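Local coordinates for protein probable tautomerase/dehalogenase AU4130 (Aspergillus fumigatus Af293, PDB 3C6V) that is of uncertain function but probably acts as a tautomerase or dehalogenase, and assembles as a trimer, at residues 22-33 with 79-90. Residues are numbered along the deposited sequence; the frame is centred on the assembly and turned at random.
Sequences MPRWLIQHSPNT and HPNFVALTIYHL
Ile-87 lies alongside Trp-25 with CG1 over one face of the indole, 3.7 Å from the centroid of the six-membered ring and 11° off the ring normal, a CH-pi contact at the heart of an antiparallel pair. Strands 24-29 and 82-90 are the central two of the four-stranded mixed sheet of the tautomerase beta-alpha-beta fold. With Trp-25 CG anti to its carbonyl carbon (chi1 -71°), the ring spreads over Ile-87 and brings its edge to Leu-85 CD2. Ile-27 and Val-83 continue this helix-facing layer, and beta-branched residues suit such extended backbone; Ile-27 CG2 and Val-83 CG1 are pressed to 3.3 Å, tighter than usual van der Waals contact. The indole NE1 is hydrogen-bonded to the hydroxyl of Tyr-50 on helix 36-51.

Six backbone hydrogen bonds, two to each pair, join Arg-24 to Tyr-88, Leu-26 to Thr-86 and Gln-28 to Ala-84, whose side chains share the other face, turned to the trimer interior. There the bent chain of Arg-24 carries its guanidinium to a salt bridge with Glu-123 of the second subunit, and one water bridges Gln-28 OE1, Ala-84 O and Thr-86 OG1.

Past the strand end, Ser-30 N rests over one face of the Phe-82 ring. A small hydroxyl suits this turn: Ser-30 OG accepts from Phe-82 N at 2.9 Å and donates to Thr-33 OG1 at 2.7 Å, while Thr-33 OG1 in turn donates to Pro-31 O from above its carbonyl plane.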
HETATM    1  N   MSE B  22       5.184  -8.443   8.871  1.00 14.39           N
HETATM    2  CA  MSE B  22       6.396  -8.896   8.124  1.00 15.27           C
HETATM    3  C   MSE B  22       7.714  -8.410   8.712  1.00 14.54           C
HETATM    4  O   MSE B  22       8.620  -9.233   8.957  1.00 16.70           O
HETATM    5  CB  MSE B  22       6.315  -8.555   6.625  1.00 15.14           C
HETATM    6  CG  MSE B  22       5.247  -9.340   5.844  1.00 20.02           C
HETATM    7 SE   MSE B  22       3.361  -8.695   6.124  1.00 35.89          SE
HETATM    8  CE  MSE B  22       3.571  -7.010   5.381  1.00 27.43           C
ATOM      9  N   PRO B  23       7.838  -7.093   8.990  1.00 13.52           N
ATOM     10  CA  PRO B  23       6.984  -5.945   8.662  1.00 12.66           C
ATOM     11  C   PRO B  23       7.542  -5.155   7.470  1.00 13.32           C
ATOM     12  O   PRO B  23       8.751  -5.230   7.175  1.00 13.03           O
ATOM     13  CB  PRO B  23       7.111  -5.089   9.911  1.00 12.99           C
ATOM     14  CG  PRO B  23       8.589  -5.277  10.278  1.00 14.53           C
ATOM     15  CD  PRO B  23       8.952  -6.687   9.875  1.00 12.62           C
ATOM     16  N   ARG B  24       6.681  -4.381   6.802  1.00 12.15           N
ATOM     17  CA  ARG B  24       7.152  -3.532   5.707  1.00 12.23           C
ATOM     18  C   ARG B  24       6.659  -2.114   5.989  1.00 11.75           C
ATOM     19  O   ARG B  24       5.457  -1.893   6.113  1.00 11.15           O
ATOM     20  CB  ARG B  24       6.577  -4.049   4.376  1.00 12.32           C
ATOM     21  CG  ARG B  24       6.841  -3.129   3.162  1.00 14.05           C
ATOM     22  CD  ARG B  24       8.027  -3.569   2.336  1.00 15.38           C
ATOM     23  NE  ARG B  24       7.953  -4.910   1.740  1.00 13.18           N
ATOM     24  CZ  ARG B  24       7.326  -5.228   0.605  1.00 15.42           C
ATOM     25  NH1 ARG B  24       6.629  -4.325  -0.074  1.00 17.99           N
ATOM     26  NH2 ARG B  24       7.372  -6.461   0.180  1.00 16.29           N
ATOM     27  N   TRP B  25       7.573  -1.162   6.133  1.00 10.42           N
ATOM     28  CA  TRP B  25       7.188   0.227   6.403  1.00 10.61           C
ATOM     29  C   TRP B  25       7.382   1.077   5.137  1.00 11.25           C
ATOM     30  O   TRP B  25       8.438   1.024   4.507  1.00 12.24           O
ATOM     31  CB  TRP B  25       8.008   0.829   7.549  1.00 11.27           C
ATOM     32  CG  TRP B  25       7.681   0.275   8.955  1.00 10.33           C
ATOM     33  CD1 TRP B  25       7.543  -1.044   9.347  1.00 11.30           C
ATOM     34  CD2 TRP B  25       7.493   1.064  10.133  1.00  9.85           C
ATOM     35  NE1 TRP B  25       7.295  -1.102  10.706  1.00 10.54           N
ATOM     36  CE2 TRP B  25       7.245   0.172  11.205  1.00 12.18           C
ATOM     37  CE3 TRP B  25       7.505   2.439  10.378  1.00 11.46           C
ATOM     38  CZ2 TRP B  25       6.990   0.614  12.506  1.00 12.26           C
ATOM     39  CZ3 TRP B  25       7.274   2.890  11.666  1.00 11.74           C
ATOM     40  CH2 TRP B  25       7.029   1.968  12.730  1.00 12.97           C
ATOM     41  N   LEU B  26       6.350   1.823   4.758  1.00  9.27           N
ATOM     42  CA  LEU B  26       6.419   2.774   3.662  1.00 10.80           C
ATOM     43  C   LEU B  26       6.270   4.158   4.256  1.00 11.02           C
ATOM     44  O   LEU B  26       5.286   4.438   4.976  1.00 12.53           O
ATOM     45  CB  LEU B  26       5.304   2.500   2.634  1.00 11.26           C
ATOM     46  CG  LEU B  26       5.212   3.495   1.456  1.00 12.94           C
ATOM     47  CD1 LEU B  26       6.525   3.425   0.592  1.00 15.60           C
ATOM     48  CD2 LEU B  26       4.000   3.201   0.610  1.00 18.83           C
ATOM     49  N   ILE B  27       7.258   5.012   4.005  1.00 10.37           N
ATOM     50  CA  ILE B  27       7.289   6.321   4.668  1.00  9.98           C
ATOM     51  C   ILE B  27       7.376   7.395   3.585  1.00 10.43           C
ATOM     52  O   ILE B  27       8.437   7.602   2.971  1.00  9.71           O
ATOM     53  CB  ILE B  27       8.499   6.427   5.651  1.00 10.32           C
ATOM     54  CG1 ILE B  27       8.420   5.295   6.700  1.00 10.76           C
ATOM     55  CG2 ILE B  27       8.492   7.797   6.374  1.00  7.89           C
ATOM     56  CD1 ILE B  27       9.538   5.336   7.809  1.00 10.54           C
ATOM     57  N   GLN B  28       6.243   8.024   3.327  1.00  9.36           N
ATOM     58  CA  GLN B  28       6.145   9.130   2.370  1.00  9.39           C
ATOM     59  C   GLN B  28       6.365  10.440   3.132  1.00  9.70           C
ATOM     60  O   GLN B  28       5.937  10.553   4.277  1.00 10.40           O
ATOM     61  CB  GLN B  28       4.752   9.138   1.747  1.00  9.21           C
ATOM     62  CG  GLN B  28       4.515   7.992   0.744  1.00 11.17           C
ATOM     63  CD  GLN B  28       3.040   7.727   0.508  1.00 12.12           C
ATOM     64  OE1 GLN B  28       2.410   6.997   1.262  1.00 16.41           O
ATOM     65  NE2 GLN B  28       2.482   8.343  -0.510  1.00 13.28           N
ATOM     66  N   HIS B  29       7.022  11.431   2.513  1.00 10.08           N
ATOM     67  CA  HIS B  29       7.369  12.662   3.255  1.00  9.61           C
ATOM     68  C   HIS B  29       7.641  13.807   2.296  1.00 10.02           C
ATOM     69  O   HIS B  29       7.983  13.594   1.101  1.00  9.61           O
ATOM     70  CB  HIS B  29       8.597  12.419   4.158  1.00  8.99           C
ATOM     71  CG  HIS B  29       9.824  12.023   3.381  1.00 10.06           C
ATOM     72  ND1 HIS B  29      10.708  12.946   2.850  1.00 11.30           N
ATOM     73  CD2 HIS B  29      10.297  10.802   3.030  1.00  9.95           C
ATOM     74  CE1 HIS B  29      11.665  12.310   2.192  1.00  9.19           C
ATOM     75  NE2 HIS B  29      11.446  11.007   2.296  1.00 10.53           N
ATOM     76  N   SER B  30       7.499  15.032   2.797  1.00  9.58           N
ATOM     77  CA  SER B  30       7.780  16.224   1.970  1.00 10.57           C
ATOM     78  C   SER B  30       9.278  16.426   1.743  1.00 10.99           C
ATOM     79  O   SER B  30      10.112  15.838   2.441  1.00 11.75           O
ATOM     80  CB  SER B  30       7.154  17.474   2.634  1.00 10.51           C
ATOM     81  OG  SER B  30       7.254  17.354   4.061  1.00 11.47           O
ATOM     82  N   PRO B  31       9.643  17.279   0.767  1.00 11.44           N
ATOM     83  CA  PRO B  31      11.065  17.609   0.576  1.00 11.16           C
ATOM     84  C   PRO B  31      11.648  18.339   1.789  1.00 11.55           C
ATOM     85  O   PRO B  31      10.915  19.028   2.545  1.00 11.72           O
ATOM     86  CB  PRO B  31      11.044  18.540  -0.652  1.00 10.60           C
ATOM     87  CG  PRO B  31       9.740  18.200  -1.357  1.00 10.36           C
ATOM     88  CD  PRO B  31       8.782  17.951  -0.228  1.00 10.97           C
ATOM     89  N   ASN B  32      12.951  18.193   1.980  1.00 11.55           N
ATOM     90  CA  ASN B  32      13.649  18.965   3.030  1.00 13.69           C
ATOM     91  C   ASN B  32      13.000  18.767   4.401  1.00 12.75           C
ATOM     92  O   ASN B  32      12.848  19.731   5.175  1.00 12.82           O
ATOM     93  CB  ASN B  32      13.644  20.470   2.698  1.00 13.71           C
ATOM     94  CG  ASN B  32      14.280  20.791   1.350  1.00 19.67           C
ATOM     95  OD1 ASN B  32      13.641  21.407   0.499  1.00 26.67           O
ATOM     96  ND2 ASN B  32      15.536  20.392   1.157  1.00 20.41           N
ATOM     97  N   THR B  33      12.632  17.519   4.700  1.00 12.10           N
ATOM     98  CA  THR B  33      11.880  17.204   5.901  1.00 11.42           C
ATOM     99  C   THR B  33      12.607  16.238   6.827  1.00 12.06           C
ATOM    100  O   THR B  33      12.626  16.435   8.065  1.00 12.70           O
ATOM    101  CB  THR B  33      10.439  16.752   5.529  1.00 10.59           C
ATOM    102  OG1 THR B  33       9.785  17.881   4.921  1.00 12.59           O
ATOM    103  CG2 THR B  33       9.639  16.278   6.751  1.00 10.12           C
ATOM    104  N   HIS B  79       1.138  20.345   1.998  1.00 12.30           N
ATOM    105  CA  HIS B  79       1.866  20.366   3.260  1.00 11.60           C
ATOM    106  C   HIS B  79       3.379  20.211   3.049  1.00 11.12           C
ATOM    107  O   HIS B  79       3.821  19.184   2.509  1.00 10.46           O
ATOM    108  CB  HIS B  79       1.339  19.245   4.188  1.00 12.32           C
ATOM    109  CG  HIS B  79       1.750  19.408   5.616  1.00 10.40           C
ATOM    110  ND1 HIS B  79       0.857  19.335   6.666  1.00 15.24           N
ATOM    111  CD2 HIS B  79       2.959  19.635   6.167  1.00  9.32           C
ATOM    112  CE1 HIS B  79       1.501  19.507   7.810  1.00  8.62           C
ATOM    113  NE2 HIS B  79       2.779  19.701   7.531  1.00 15.38           N
ATOM    114  N   PRO B  80       4.187  21.214   3.505  1.00 11.53           N
ATOM    115  CA  PRO B  80       5.637  21.177   3.309  1.00 11.58           C
ATOM    116  C   PRO B  80       6.431  20.467   4.437  1.00 11.72           C
ATOM    117  O   PRO B  80       7.658  20.437   4.384  1.00 11.05           O
ATOM    118  CB  PRO B  80       6.010  22.661   3.309  1.00 12.23           C
ATOM    119  CG  PRO B  80       5.093  23.225   4.427  1.00 11.83           C
ATOM    120  CD  PRO B  80       3.768  22.440   4.214  1.00 11.11           C
ATOM    121  N   ASN B  81       5.765  19.904   5.446  1.00 10.80           N
ATOM    122  CA  ASN B  81       6.512  19.363   6.582  1.00 10.61           C
ATOM    123  C   ASN B  81       5.802  18.178   7.243  1.00 10.27           C
ATOM    124  O   ASN B  81       5.493  18.226   8.433  1.00 10.51           O
ATOM    125  CB  ASN B  81       6.831  20.475   7.600  1.00 11.09           C
ATOM    126  CG  ASN B  81       7.943  20.097   8.550  1.00 11.83           C
ATOM    127  OD1 ASN B  81       8.938  19.494   8.152  1.00 11.41           O
ATOM    128  ND2 ASN B  81       7.772  20.435   9.831  1.00 10.56           N
ATOM    129  N   PHE B  82       5.566  17.119   6.467  1.00  9.83           N
ATOM    130  CA  PHE B  82       4.756  15.977   6.938  1.00 10.24           C
ATOM    131  C   PHE B  82       5.539  14.678   6.720  1.00 10.33           C
ATOM    132  O   PHE B  82       6.447  14.609   5.858  1.00  9.80           O
ATOM    133  CB  PHE B  82       3.407  15.887   6.172  1.00 10.23           C
ATOM    134  CG  PHE B  82       3.557  15.285   4.806  1.00 10.18           C
ATOM    135  CD1 PHE B  82       3.841  16.093   3.702  1.00 10.59           C
ATOM    136  CD2 PHE B  82       3.472  13.898   4.625  1.00 10.08           C
ATOM    137  CE1 PHE B  82       4.015  15.546   2.419  1.00 11.38           C
ATOM    138  CE2 PHE B  82       3.694  13.346   3.350  1.00 10.96           C
ATOM    139  CZ  PHE B  82       3.949  14.164   2.252  1.00  9.91           C
ATOM    140  N   VAL B  83       5.142  13.658   7.469  1.00  9.98           N
ATOM    141  CA  VAL B  83       5.544  12.255   7.245  1.00  9.92           C
ATOM    142  C   VAL B  83       4.285  11.393   7.364  1.00 10.24           C
ATOM    143  O   VAL B  83       3.578  11.453   8.378  1.00 10.22           O
ATOM    144  CB  VAL B  83       6.642  11.776   8.260  1.00 10.25           C
ATOM    145  CG1 VAL B  83       7.057  10.280   8.037  1.00 10.64           C
ATOM    146  CG2 VAL B  83       7.888  12.687   8.212  1.00  8.26           C
ATOM    147  N   ALA B  84       4.003  10.609   6.314  1.00  9.69           N
ATOM    148  CA  ALA B  84       2.858   9.709   6.279  1.00  9.94           C
ATOM    149  C   ALA B  84       3.373   8.286   6.224  1.00 10.34           C
ATOM    150  O   ALA B  84       4.090   7.908   5.287  1.00 12.28           O
ATOM    151  CB  ALA B  84       1.980   9.985   5.028  1.00  9.74           C
ATOM    152  N   LEU B  85       3.045   7.495   7.236  1.00  9.78           N
ATOM    153  CA  LEU B  85       3.575   6.145   7.313  1.00 10.22           C
ATOM    154  C   LEU B  85       2.486   5.099   7.084  1.00 10.96           C
ATOM    155  O   LEU B  85       1.356   5.236   7.583  1.00 12.63           O
ATOM    156  CB  LEU B  85       4.249   5.906   8.665  1.00  9.56           C
ATOM    157  CG  LEU B  85       5.383   6.863   9.062  1.00  8.31           C
ATOM    158  CD1 LEU B  85       4.838   8.072   9.876  1.00  9.97           C
ATOM    159  CD2 LEU B  85       6.345   6.076   9.968  1.00 10.00           C
ATOM    160  N   THR B  86       2.839   4.068   6.325  1.00 10.59           N
ATOM    161  CA  THR B  86       2.000   2.874   6.149  1.00 11.27           C
ATOM    162  C   THR B  86       2.797   1.670   6.647  1.00 10.35           C
ATOM    163  O   THR B  86       3.909   1.416   6.146  1.00  9.55           O
ATOM    164  CB  THR B  86       1.603   2.638   4.667  1.00 10.94           C
ATOM    165  OG1 THR B  86       1.016   3.833   4.126  1.00 12.42           O
ATOM    166  CG2 THR B  86       0.557   1.487   4.566  1.00 10.09           C
ATOM    167  N   ILE B  87       2.236   0.959   7.628  1.00  9.87           N
ATOM    168  CA  ILE B  87       2.902  -0.195   8.262  1.00 11.12           C
ATOM    169  C   ILE B  87       2.197  -1.490   7.858  1.00 11.58           C
ATOM    170  O   ILE B  87       1.038  -1.730   8.227  1.00 11.64           O
ATOM    171  CB  ILE B  87       2.966  -0.045   9.810  1.00 11.13           C
ATOM    172  CG1 ILE B  87       3.764   1.238  10.200  1.00 12.44           C
ATOM    173  CG2 ILE B  87       3.645  -1.250  10.465  1.00 10.62           C
ATOM    174  CD1 ILE B  87       3.460   1.707  11.636  1.00 12.15           C
ATOM    175  N   TYR B  88       2.881  -2.331   7.095  1.00 11.46           N
ATOM    176  CA  TYR B  88       2.248  -3.571   6.632  1.00 12.28           C
ATOM    177  C   TYR B  88       2.676  -4.698   7.590  1.00 12.06           C
ATOM    178  O   TYR B  88       3.880  -4.926   7.778  1.00 10.00           O
ATOM    179  CB  TYR B  88       2.709  -3.880   5.213  1.00 14.05           C
ATOM    180  CG  TYR B  88       2.260  -2.891   4.171  1.00 15.28           C
ATOM    181  CD1 TYR B  88       3.051  -1.788   3.835  1.00 15.29           C
ATOM    182  CD2 TYR B  88       1.068  -3.089   3.470  1.00 18.18           C
ATOM    183  CE1 TYR B  88       2.632  -0.884   2.879  1.00 17.80           C
ATOM    184  CE2 TYR B  88       0.657  -2.194   2.493  1.00 18.79           C
ATOM    185  CZ  TYR B  88       1.437  -1.092   2.218  1.00 21.13           C
ATOM    186  OH  TYR B  88       1.033  -0.200   1.240  1.00 23.09           O
ATOM    187  N   HIS B  89       1.687  -5.350   8.199  1.00 11.43           N
ATOM    188  CA  HIS B  89       1.886  -6.408   9.164  1.00 11.86           C
ATOM    189  C   HIS B  89       1.096  -7.651   8.710  1.00 13.18           C
ATOM    190  O   HIS B  89       0.227  -7.564   7.833  1.00 12.35           O
ATOM    191  CB  HIS B  89       1.368  -5.971  10.543  1.00 11.88           C
ATOM    192  CG  HIS B  89       2.349  -5.189  11.376  1.00 11.25           C
ATOM    193  ND1 HIS B  89       2.084  -4.859  12.690  1.00 11.00           N
ATOM    194  CD2 HIS B  89       3.603  -4.728  11.116  1.00  9.27           C
ATOM    195  CE1 HIS B  89       3.108  -4.176  13.186  1.00 10.02           C
ATOM    196  NE2 HIS B  89       4.046  -4.098  12.259  1.00 10.13           N
ATOM    197  N   LEU B  90       1.397  -8.779   9.347  1.00 12.67           N
ATOM    198  CA  LEU B  90       0.656 -10.027   9.217  1.00 14.19           C
ATOM    199  C   LEU B  90      -0.682  -9.946   9.956  1.00 13.41           C
ATOM    200  O   LEU B  90      -0.761  -9.383  11.049  1.00 12.81           O
ATOM    201  CB  LEU B  90       1.440 -11.145   9.900  1.00 14.75           C
ATOM    202  CG  LEU B  90       2.477 -12.046   9.216  1.00 20.88           C
ATOM    203  CD1 LEU B  90       2.524 -12.036   7.696  1.00 19.85           C
ATOM    204  CD2 LEU B  90       3.827 -12.085   9.926  1.00 21.52           C
TER
HETATM  205  O   HOH W   1       2.850   5.865   3.527  1.00 11.09           O
HETATM  206  O   HOH W   2       9.094  20.923   1.994  1.00 16.49           O
HETATM  207  O   HOH W   3      10.199  21.130   5.648  1.00 19.03           O
HETATM  208  O   HOH W   4      11.398  18.880   9.102  1.00 17.51           O